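Local coordinates for lovastatin nonaketide synthase mokA (Monascus pilosus, PDB 6AD3), which builds the polyketide chain of monacolin K (lovastatin) as an iterative type I nonaketide synthase, of which this piece is the condensation domain, at residues 206-211 against 366-371. The protein carries 1 engineered substitution. Sequence-based numbering, arbitrary orientation.
Sequences YHRFVG and MGFFAN
Arg208 and Phe368 both carry CG anti to the backbone N (chi1 172° in each); the arginine chain then bends at chi2 and chi3, which lays its guanidinium over the phenyl ring. Arg208 lies in the segment that corresponds to the condensation-domain signature HHxxxDG, here His-Arg-Phe-Val-Gly-Asp-Gly, at the place of the second histidine. The signature loop follows strand 199-206, whereas the 366-371 loop leads into strand 371-377 of a different sheet, so the contact links two sheets of the domain. Guanidinium and ring are nearly parallel, 12° apart, and the cation-pi contact is off-centre: Arg208 CZ lies nearest Phe368 CE1, at 3.3 Å. Over the same ring face, Arg208 CD makes a CH-pi contact 4.0 Å from the centroid of the Phe368 ring. In its own plane the guanidinium sends NH2 to the carbonyl of Gly211, with NH2 to O 2.8 Å and a fairly straight 160° at the hydrogen, while NH1 forms a salt bridge with Glu462. Those two bonds fix the group's rotation and hold it flat for the stack. Gly211 O also lies 3.4 Å from Phe368 CB. No direct hydrogen bond joins 206-211 to 366-371; instead one water donates to Phe209 O at 2.6 Å and accepts from Phe368 N at 2.7 Å. Just beyond the first segment, Asp212 OD2 bonds the backbone N of both Phe369 and Ala370. The backbones come closest at two glycines, Gly211 CA and Gly367 CA being 4.4 Å apart. Buried Val210 O has no conventional hydrogen-bond partner but receives a CA-H...O contact from Gly367 CA, 3.4 Å away.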
ATOM      1  N   TYR A 206       2.593  11.542   4.640  1.00 12.29           N
ATOM      2  CA  TYR A 206       3.915  10.982   4.870  1.00 12.11           C
ATOM      3  C   TYR A 206       4.689  10.753   3.603  1.00 13.71           C
ATOM      4  O   TYR A 206       4.163  10.281   2.578  1.00 13.67           O
ATOM      5  CB  TYR A 206       3.863   9.690   5.691  1.00 13.73           C
ATOM      6  CG  TYR A 206       2.994   8.594   5.112  1.00 12.91           C
ATOM      7  CD1 TYR A 206       1.634   8.571   5.347  1.00 12.50           C
ATOM      8  CD2 TYR A 206       3.571   7.495   4.447  1.00 12.86           C
ATOM      9  CE1 TYR A 206       0.848   7.520   4.877  1.00 12.20           C
ATOM     10  CE2 TYR A 206       2.805   6.448   4.000  1.00 14.18           C
ATOM     11  CZ  TYR A 206       1.454   6.471   4.186  1.00 13.62           C
ATOM     12  OH  TYR A 206       0.695   5.433   3.733  1.00 16.34           O
ATOM     13  N   HIS A 207       5.977  11.099   3.682  1.00 12.97           N
ATOM     14  CA  HIS A 207       6.952  10.587   2.750  1.00 13.46           C
ATOM     15  C   HIS A 207       6.988   9.080   2.863  1.00 12.13           C
ATOM     16  O   HIS A 207       6.795   8.517   3.945  1.00 13.03           O
ATOM     17  CB  HIS A 207       8.327  11.188   3.010  1.00 13.06           C
ATOM     18  CG  HIS A 207       9.332  10.852   1.954  1.00 14.73           C
ATOM     19  ND1 HIS A 207       9.612  11.673   0.880  1.00 18.13           N
ATOM     20  CD2 HIS A 207      10.131   9.778   1.823  1.00 13.63           C
ATOM     21  CE1 HIS A 207      10.510  11.096   0.116  1.00 13.53           C
ATOM     22  NE2 HIS A 207      10.824   9.934   0.650  1.00 18.48           N
ATOM     23  N   ARG A 208       7.256   8.423   1.730  1.00 11.68           N
ATOM     24  CA  ARG A 208       7.352   6.957   1.669  1.00 12.33           C
ATOM     25  C   ARG A 208       8.243   6.377   2.759  1.00 13.59           C
ATOM     26  O   ARG A 208       7.948   5.323   3.276  1.00 13.48           O
ATOM     27  CB  ARG A 208       7.874   6.551   0.307  1.00 14.46           C
ATOM     28  CG  ARG A 208       8.231   5.071   0.111  1.00 14.52           C
ATOM     29  CD  ARG A 208       7.028   4.192  -0.042  1.00 13.22           C
ATOM     30  NE  ARG A 208       6.297   3.998   1.209  1.00 14.00           N
ATOM     31  CZ  ARG A 208       5.132   3.375   1.305  1.00 13.61           C
ATOM     32  NH1 ARG A 208       4.540   2.903   0.233  1.00 13.34           N
ATOM     33  NH2 ARG A 208       4.538   3.223   2.480  1.00 12.33           N
ATOM     34  N   PHE A 209       9.371   7.022   3.043  1.00 12.23           N
ATOM     35  CA  PHE A 209      10.358   6.415   3.873  1.00 13.81           C
ATOM     36  C   PHE A 209       9.926   6.249   5.354  1.00 13.18           C
ATOM     37  O   PHE A 209      10.612   5.532   6.107  1.00 14.36           O
ATOM     38  CB  PHE A 209      11.663   7.218   3.858  1.00 14.96           C
ATOM     39  CG  PHE A 209      12.411   7.211   2.549  1.00 14.72           C
ATOM     40  CD1 PHE A 209      12.022   6.415   1.495  1.00 16.40           C
ATOM     41  CD2 PHE A 209      13.487   8.085   2.365  1.00 16.30           C
ATOM     42  CE1 PHE A 209      12.639   6.510   0.288  1.00 16.63           C
ATOM     43  CE2 PHE A 209      14.109   8.171   1.143  1.00 18.52           C
ATOM     44  CZ  PHE A 209      13.724   7.341   0.124  1.00 18.67           C
ATOM     45  N   VAL A 210       8.887   6.960   5.794  1.00 12.87           N
ATOM     46  CA  VAL A 210       8.551   7.056   7.238  1.00 12.65           C
ATOM     47  C   VAL A 210       7.216   6.455   7.629  1.00 13.10           C
ATOM     48  O   VAL A 210       6.866   6.475   8.801  1.00 13.78           O
ATOM     49  CB  VAL A 210       8.656   8.488   7.801  1.00 13.17           C
ATOM     50  CG1 VAL A 210      10.079   9.030   7.576  1.00 13.75           C
ATOM     51  CG2 VAL A 210       7.627   9.416   7.139  1.00 13.88           C
ATOM     52  N   GLY A 211       6.472   5.942   6.655  1.00 10.98           N
ATOM     53  CA  GLY A 211       5.157   5.420   6.949  1.00 11.72           C
ATOM     54  C   GLY A 211       4.631   4.346   6.047  1.00 12.40           C
ATOM     55  O   GLY A 211       5.311   3.888   5.121  1.00 11.95           O
ATOM     56  N   MET A 366       6.475   2.260  14.300  1.00 14.29           N
ATOM     57  CA  MET A 366       6.204   3.179  13.225  1.00 13.61           C
ATOM     58  C   MET A 366       7.268   3.025  12.147  1.00 13.06           C
ATOM     59  O   MET A 366       8.425   2.723  12.437  1.00 14.04           O
ATOM     60  CB  MET A 366       6.214   4.627  13.743  1.00 13.46           C
ATOM     61  CG  MET A 366       5.262   4.921  14.878  1.00 13.09           C
ATOM     62  SD  MET A 366       3.524   4.753  14.361  1.00 13.87           S
ATOM     63  CE  MET A 366       2.714   5.398  15.825  1.00 14.61           C
ATOM     64  N   GLY A 367       6.864   3.254  10.904  1.00 12.21           N
ATOM     65  CA  GLY A 367       7.765   3.368   9.791  1.00 13.04           C
ATOM     66  C   GLY A 367       7.255   2.575   8.589  1.00 15.21           C
ATOM     67  O   GLY A 367       6.056   2.243   8.506  1.00 15.82           O
ATOM     68  N   PHE A 368       8.138   2.370   7.626  1.00 14.13           N
ATOM     69  CA  PHE A 368       7.790   1.794   6.338  1.00 13.20           C
ATOM     70  C   PHE A 368       8.179   0.321   6.304  1.00 16.48           C
ATOM     71  O   PHE A 368       9.341  -0.009   6.088  1.00 15.84           O
ATOM     72  CB  PHE A 368       8.484   2.565   5.212  1.00 13.13           C
ATOM     73  CG  PHE A 368       8.341   1.954   3.858  1.00 12.17           C
ATOM     74  CD1 PHE A 368       7.175   1.320   3.479  1.00 12.83           C
ATOM     75  CD2 PHE A 368       9.384   2.043   2.931  1.00 15.53           C
ATOM     76  CE1 PHE A 368       7.007   0.837   2.189  1.00 13.17           C
ATOM     77  CE2 PHE A 368       9.219   1.548   1.641  1.00 12.89           C
ATOM     78  CZ  PHE A 368       8.043   0.916   1.287  1.00 15.28           C
ATOM     79  N   PHE A 369       7.225  -0.542   6.658  1.00 12.69           N
ATOM     80  CA  PHE A 369       7.470  -2.000   6.771  1.00 14.50           C
ATOM     81  C   PHE A 369       6.849  -2.764   5.628  1.00 16.15           C
ATOM     82  O   PHE A 369       7.258  -3.879   5.358  1.00 14.17           O
ATOM     83  CB  PHE A 369       6.897  -2.549   8.059  1.00 16.83           C
ATOM     84  CG  PHE A 369       7.638  -2.111   9.287  1.00 18.53           C
ATOM     85  CD1 PHE A 369       8.772  -2.793   9.699  1.00 27.18           C
ATOM     86  CD2 PHE A 369       7.246  -0.975  10.002  1.00 16.67           C
ATOM     87  CE1 PHE A 369       9.442  -2.404  10.855  1.00 32.42           C
ATOM     88  CE2 PHE A 369       7.916  -0.596  11.153  1.00 18.85           C
ATOM     89  CZ  PHE A 369       8.987  -1.320  11.594  1.00 23.92           C
ATOM     90  N   ALA A 370       5.834  -2.179   4.994  1.00 13.68           N
ATOM     91  CA  ALA A 370       4.991  -2.885   4.009  1.00 14.12           C
ATOM     92  C   ALA A 370       5.767  -3.474   2.819  1.00 15.00           C
ATOM     93  O   ALA A 370       6.814  -2.971   2.401  1.00 14.19           O
ATOM     94  CB  ALA A 370       3.867  -1.975   3.520  1.00 12.78           C
ATOM     95  N   ASN A 371       5.238  -4.559   2.288  1.00 11.92           N
ATOM     96  CA  ASN A 371       5.954  -5.345   1.316  1.00 13.39           C
ATOM     97  C   ASN A 371       4.962  -5.861   0.250  1.00 13.35           C
ATOM     98  O   ASN A 371       3.714  -5.677   0.392  1.00 13.22           O
ATOM     99  CB  ASN A 371       6.595  -6.494   2.031  1.00 12.40           C
ATOM    100  CG  ASN A 371       7.623  -7.238   1.180  1.00 13.44           C
ATOM    101  OD1 ASN A 371       8.256  -6.676   0.273  1.00 15.75           O
ATOM    102  ND2 ASN A 371       7.886  -8.486   1.578  1.00 15.84           N
TER
HETATM  103  O   HOH W   1      10.468   3.739   8.001  1.00 21.17           O